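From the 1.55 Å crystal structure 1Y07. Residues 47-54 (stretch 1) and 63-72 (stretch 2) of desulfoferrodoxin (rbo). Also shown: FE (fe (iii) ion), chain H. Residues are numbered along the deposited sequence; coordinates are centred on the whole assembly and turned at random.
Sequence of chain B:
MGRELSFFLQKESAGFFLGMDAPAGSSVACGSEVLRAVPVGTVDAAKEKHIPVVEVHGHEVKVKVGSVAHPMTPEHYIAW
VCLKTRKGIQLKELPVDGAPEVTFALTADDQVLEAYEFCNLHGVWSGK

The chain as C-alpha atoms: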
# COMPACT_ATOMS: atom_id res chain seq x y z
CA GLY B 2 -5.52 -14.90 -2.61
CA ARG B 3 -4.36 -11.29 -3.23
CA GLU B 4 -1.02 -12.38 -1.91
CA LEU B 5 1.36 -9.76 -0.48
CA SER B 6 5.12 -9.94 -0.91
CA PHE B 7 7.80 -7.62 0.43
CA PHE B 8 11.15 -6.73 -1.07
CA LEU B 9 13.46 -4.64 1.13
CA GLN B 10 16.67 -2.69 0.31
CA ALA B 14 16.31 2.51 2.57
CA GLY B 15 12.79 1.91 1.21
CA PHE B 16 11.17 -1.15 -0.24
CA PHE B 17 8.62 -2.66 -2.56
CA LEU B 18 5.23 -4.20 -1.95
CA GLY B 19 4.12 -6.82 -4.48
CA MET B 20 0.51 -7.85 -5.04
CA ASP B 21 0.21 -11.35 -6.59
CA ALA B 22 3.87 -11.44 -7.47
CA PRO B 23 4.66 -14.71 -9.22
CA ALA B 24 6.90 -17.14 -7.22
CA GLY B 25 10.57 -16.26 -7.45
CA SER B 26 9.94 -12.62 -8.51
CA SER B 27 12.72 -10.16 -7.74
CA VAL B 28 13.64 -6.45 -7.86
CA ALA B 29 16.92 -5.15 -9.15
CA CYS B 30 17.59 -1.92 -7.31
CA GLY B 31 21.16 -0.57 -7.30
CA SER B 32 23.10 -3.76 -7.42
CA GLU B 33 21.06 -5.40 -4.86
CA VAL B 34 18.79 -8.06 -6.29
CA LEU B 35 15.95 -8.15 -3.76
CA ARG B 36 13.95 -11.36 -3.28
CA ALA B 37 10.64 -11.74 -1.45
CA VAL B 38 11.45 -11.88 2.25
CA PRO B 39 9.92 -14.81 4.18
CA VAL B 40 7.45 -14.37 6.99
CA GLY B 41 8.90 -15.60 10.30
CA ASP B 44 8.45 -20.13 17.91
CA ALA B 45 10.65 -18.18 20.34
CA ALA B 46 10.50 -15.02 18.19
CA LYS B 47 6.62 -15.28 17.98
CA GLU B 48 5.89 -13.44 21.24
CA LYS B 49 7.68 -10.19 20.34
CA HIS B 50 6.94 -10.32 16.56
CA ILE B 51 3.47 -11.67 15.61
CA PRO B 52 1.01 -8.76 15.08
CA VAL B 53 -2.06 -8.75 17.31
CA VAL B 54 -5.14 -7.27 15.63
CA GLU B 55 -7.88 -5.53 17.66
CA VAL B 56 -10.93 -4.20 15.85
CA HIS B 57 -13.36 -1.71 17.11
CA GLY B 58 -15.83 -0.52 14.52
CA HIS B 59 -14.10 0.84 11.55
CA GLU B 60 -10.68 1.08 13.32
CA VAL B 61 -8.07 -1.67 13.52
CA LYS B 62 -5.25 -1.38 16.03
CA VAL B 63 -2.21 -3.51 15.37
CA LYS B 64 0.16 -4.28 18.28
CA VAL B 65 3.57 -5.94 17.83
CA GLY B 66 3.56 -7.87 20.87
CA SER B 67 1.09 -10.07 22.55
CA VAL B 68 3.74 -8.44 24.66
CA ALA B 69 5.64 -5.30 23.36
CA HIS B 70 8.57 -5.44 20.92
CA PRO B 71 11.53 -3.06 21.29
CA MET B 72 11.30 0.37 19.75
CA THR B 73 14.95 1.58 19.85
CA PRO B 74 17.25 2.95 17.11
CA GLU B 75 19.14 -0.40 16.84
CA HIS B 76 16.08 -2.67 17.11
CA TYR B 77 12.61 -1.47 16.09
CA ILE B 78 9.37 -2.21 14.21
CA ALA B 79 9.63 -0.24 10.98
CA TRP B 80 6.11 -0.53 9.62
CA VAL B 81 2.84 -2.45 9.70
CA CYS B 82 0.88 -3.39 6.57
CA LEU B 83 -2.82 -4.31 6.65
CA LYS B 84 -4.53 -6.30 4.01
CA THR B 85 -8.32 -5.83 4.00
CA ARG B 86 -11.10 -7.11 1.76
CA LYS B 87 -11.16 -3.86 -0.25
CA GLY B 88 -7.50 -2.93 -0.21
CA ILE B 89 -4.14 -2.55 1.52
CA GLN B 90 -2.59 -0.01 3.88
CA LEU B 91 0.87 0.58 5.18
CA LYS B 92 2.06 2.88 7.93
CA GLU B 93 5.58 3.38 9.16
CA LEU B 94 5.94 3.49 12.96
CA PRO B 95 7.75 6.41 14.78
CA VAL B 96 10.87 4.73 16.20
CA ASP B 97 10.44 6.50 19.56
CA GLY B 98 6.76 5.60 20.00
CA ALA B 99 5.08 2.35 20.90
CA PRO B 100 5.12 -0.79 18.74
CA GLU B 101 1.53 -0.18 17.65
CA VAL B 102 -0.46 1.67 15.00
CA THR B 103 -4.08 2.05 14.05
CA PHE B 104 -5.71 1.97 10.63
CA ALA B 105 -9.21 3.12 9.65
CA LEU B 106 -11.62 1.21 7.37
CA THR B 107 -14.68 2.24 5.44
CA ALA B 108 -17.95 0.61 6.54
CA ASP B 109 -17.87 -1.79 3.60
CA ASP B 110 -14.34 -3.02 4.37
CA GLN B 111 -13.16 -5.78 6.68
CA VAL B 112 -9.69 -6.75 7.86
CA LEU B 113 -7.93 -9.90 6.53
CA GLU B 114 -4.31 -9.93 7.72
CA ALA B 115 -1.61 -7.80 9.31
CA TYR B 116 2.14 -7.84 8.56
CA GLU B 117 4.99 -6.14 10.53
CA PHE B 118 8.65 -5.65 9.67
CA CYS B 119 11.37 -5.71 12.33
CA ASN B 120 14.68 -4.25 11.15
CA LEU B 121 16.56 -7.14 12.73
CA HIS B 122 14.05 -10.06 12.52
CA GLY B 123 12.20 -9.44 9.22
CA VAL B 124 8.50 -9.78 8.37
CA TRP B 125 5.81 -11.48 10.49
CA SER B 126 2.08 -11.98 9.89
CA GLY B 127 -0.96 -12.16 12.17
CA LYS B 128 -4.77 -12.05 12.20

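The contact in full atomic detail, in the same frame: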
# COMPACT_ATOMS: atom_id res chain seq x y z
N LYS B 47 8.07 -15.52 18.19
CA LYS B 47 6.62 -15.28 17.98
C LYS B 47 6.07 -14.23 18.92
O LYS B 47 5.27 -13.40 18.51
CB LYS B 47 5.78 -16.53 18.23
CG LYS B 47 5.47 -17.47 17.06
CD LYS B 47 6.41 -17.37 15.90
CE LYS B 47 6.08 -18.42 14.83
NZ LYS B 47 6.19 -19.84 15.29
N GLU B 48 6.46 -14.32 20.20
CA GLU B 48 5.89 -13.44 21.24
C GLU B 48 6.12 -11.94 20.98
O GLU B 48 5.23 -11.13 21.23
CB GLU B 48 6.45 -13.80 22.63
CG GLU B 48 5.79 -15.02 23.26
CD GLU B 48 6.22 -15.27 24.70
OE1 GLU B 48 6.58 -14.29 25.42
OE2 GLU B 48 6.18 -16.45 25.12
N LYS B 49 7.33 -11.59 20.55
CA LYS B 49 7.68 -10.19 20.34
C LYS B 49 7.42 -9.75 18.89
O LYS B 49 7.57 -8.57 18.59
CB LYS B 49 9.15 -9.94 20.72
CG LYS B 49 9.41 -9.77 22.24
CD LYS B 49 10.74 -10.40 22.67
CE LYS B 49 11.72 -9.40 23.28
NZ LYS B 49 11.53 -9.16 24.74
N HIS B 50 7.01 -10.67 18.00
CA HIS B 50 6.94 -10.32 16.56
C HIS B 50 5.61 -10.54 15.83
O HIS B 50 5.36 -9.82 14.86
CB HIS B 50 8.08 -10.95 15.73
CG HIS B 50 9.44 -10.38 16.03
ND1 HIS B 50 10.28 -10.91 17.00
CD2 HIS B 50 10.07 -9.28 15.53
CE1 HIS B 50 11.37 -10.17 17.07
NE2 HIS B 50 11.24 -9.14 16.23
N ILE B 51 4.78 -11.50 16.26
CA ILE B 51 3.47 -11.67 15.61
C ILE B 51 2.50 -10.52 15.92
O ILE B 51 2.21 -10.27 17.09
CB ILE B 51 2.82 -13.03 15.97
CG1 ILE B 51 3.65 -14.16 15.36
CG2 ILE B 51 1.35 -13.07 15.52
CD1 ILE B 51 3.08 -15.45 15.58
N PRO B 52 1.96 -9.86 14.89
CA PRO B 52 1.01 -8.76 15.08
C PRO B 52 -0.31 -9.25 15.68
O PRO B 52 -0.84 -10.30 15.26
CB PRO B 52 0.84 -8.16 13.65
CG PRO B 52 1.37 -9.10 12.74
CD PRO B 52 2.19 -10.11 13.46
N VAL B 53 -0.76 -8.54 16.71
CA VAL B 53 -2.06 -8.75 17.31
C VAL B 53 -3.00 -7.70 16.76
O VAL B 53 -2.70 -6.51 16.84
CB VAL B 53 -1.97 -8.65 18.89
CG1 VAL B 53 -3.36 -8.53 19.54
CG2 VAL B 53 -1.20 -9.83 19.47
N VAL B 54 -4.15 -8.14 16.25
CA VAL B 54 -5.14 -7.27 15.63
C VAL B 54 -6.35 -7.10 16.56
O VAL B 54 -6.86 -8.06 17.11
CB VAL B 54 -5.56 -7.82 14.21
CG1 VAL B 54 -6.58 -6.93 13.54
CG2 VAL B 54 -4.32 -7.99 13.33
N VAL B 63 -3.16 -2.41 15.49
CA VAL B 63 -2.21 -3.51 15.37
C VAL B 63 -1.08 -3.34 16.38
O VAL B 63 -0.42 -2.34 16.39
CB VAL B 63 -1.61 -3.62 13.99
CG1 VAL B 63 -0.62 -4.77 13.98
CG2 VAL B 63 -2.74 -3.80 12.93
N LYS B 64 -0.87 -4.35 17.23
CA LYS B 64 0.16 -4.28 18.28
C LYS B 64 1.22 -5.36 18.06
O LYS B 64 0.86 -6.49 17.76
CB LYS B 64 -0.43 -4.52 19.68
CG LYS B 64 -1.77 -3.84 20.04
CD LYS B 64 -2.17 -4.26 21.46
CE LYS B 64 -1.30 -3.58 22.47
NZ LYS B 64 -1.05 -2.16 22.12
N VAL B 65 2.50 -5.01 18.16
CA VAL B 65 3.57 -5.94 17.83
C VAL B 65 4.17 -6.28 19.16
O VAL B 65 4.85 -5.46 19.80
CB VAL B 65 4.55 -5.40 16.76
CG1 VAL B 65 5.62 -6.46 16.37
CG2 VAL B 65 3.75 -5.03 15.53
N GLY B 66 3.88 -7.53 19.54
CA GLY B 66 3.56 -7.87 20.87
C GLY B 66 2.15 -8.29 21.28
O GLY B 66 1.28 -7.43 21.52
N SER B 67 1.96 -9.60 21.45
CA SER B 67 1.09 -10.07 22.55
C SER B 67 1.72 -9.53 23.86
O SER B 67 1.02 -9.22 24.85
CB SER B 67 1.06 -11.59 22.61
OG SER B 67 2.38 -12.06 22.79
N VAL B 68 3.05 -9.46 23.87
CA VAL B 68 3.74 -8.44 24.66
C VAL B 68 4.69 -7.54 23.77
O VAL B 68 5.19 -7.98 22.74
CB VAL B 68 4.47 -9.06 25.83
CG1 VAL B 68 3.46 -9.76 26.83
CG2 VAL B 68 5.56 -10.03 25.36
N ALA B 69 4.96 -6.30 24.20
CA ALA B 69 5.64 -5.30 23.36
C ALA B 69 7.08 -5.60 22.88
O ALA B 69 7.98 -5.90 23.66
CB ALA B 69 5.59 -3.92 24.03
N HIS B 70 7.27 -5.43 21.57
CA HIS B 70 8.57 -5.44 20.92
C HIS B 70 9.33 -4.15 21.18
O HIS B 70 8.72 -3.09 21.30
CB HIS B 70 8.37 -5.57 19.40
CG HIS B 70 9.64 -5.79 18.62
ND1 HIS B 70 10.56 -4.79 18.38
CD2 HIS B 70 10.14 -6.90 18.04
CE1 HIS B 70 11.56 -5.27 17.67
NE2 HIS B 70 11.32 -6.55 17.44
N PRO B 71 10.66 -4.23 21.24
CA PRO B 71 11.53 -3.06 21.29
C PRO B 71 11.25 -2.00 20.21
O PRO B 71 11.02 -2.33 19.07
CB PRO B 71 12.92 -3.65 21.09
CG PRO B 71 12.82 -4.99 21.67
CD PRO B 71 11.44 -5.48 21.34
N MET B 72 11.29 -0.75 20.63
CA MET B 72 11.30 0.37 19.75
C MET B 72 12.49 1.29 20.12
O MET B 72 12.33 2.32 20.81
CB MET B 72 9.96 1.10 19.84
CG MET B 72 8.76 0.29 19.40
SD MET B 72 8.76 -0.01 17.64
CE MET B 72 8.39 1.55 17.03
FE FE H . 13.01 -7.73 16.25

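Two antiparallel strand segments are paired at one end of this contact and a shared iron ion ties it at the other, with a glycine turn between them. The pairing rests on Val53 and Lys64, whose backbones exchange two nearly straight hydrogen bonds, Val53 N to Lys64 O at 2.8 Å and Lys64 N to Val53 O at 2.9 Å. Pro52 has no amide hydrogen to offer, and the two strand-to-strand hydrogen bonds here use none from it; its CA makes a CA-H...O contact with Lys64 O at 3.5 Å. On the face shared by Pro52, Val54 and Val63, apolar groups pack, closest at Pro52 CB to Val63 CG1, 3.7 Å. On the other face, Lys64 stands beside Val53 but leads its amine away.

Gly66, at phi/psi 110/103, adopts a backbone that calls for glycine, since a CB would jam against the preceding carbonyl. Beyond it, His70 N bonds to Val65 O at 3.0 Å.

His50 NE2 and His70 NE2 bind FE at 2.3 and 2.4 Å; they lie 2.9 Å apart because they share the metal, not a hydrogen bond. The edge of His70 is turned toward the face of His50, offset, with the planes at 76°, and His70 ND1 donates to Pro71 O at 2.6 Å, which, with the iron on NE2, helps hold the buried ring in place. In total, 642 Å² is buried.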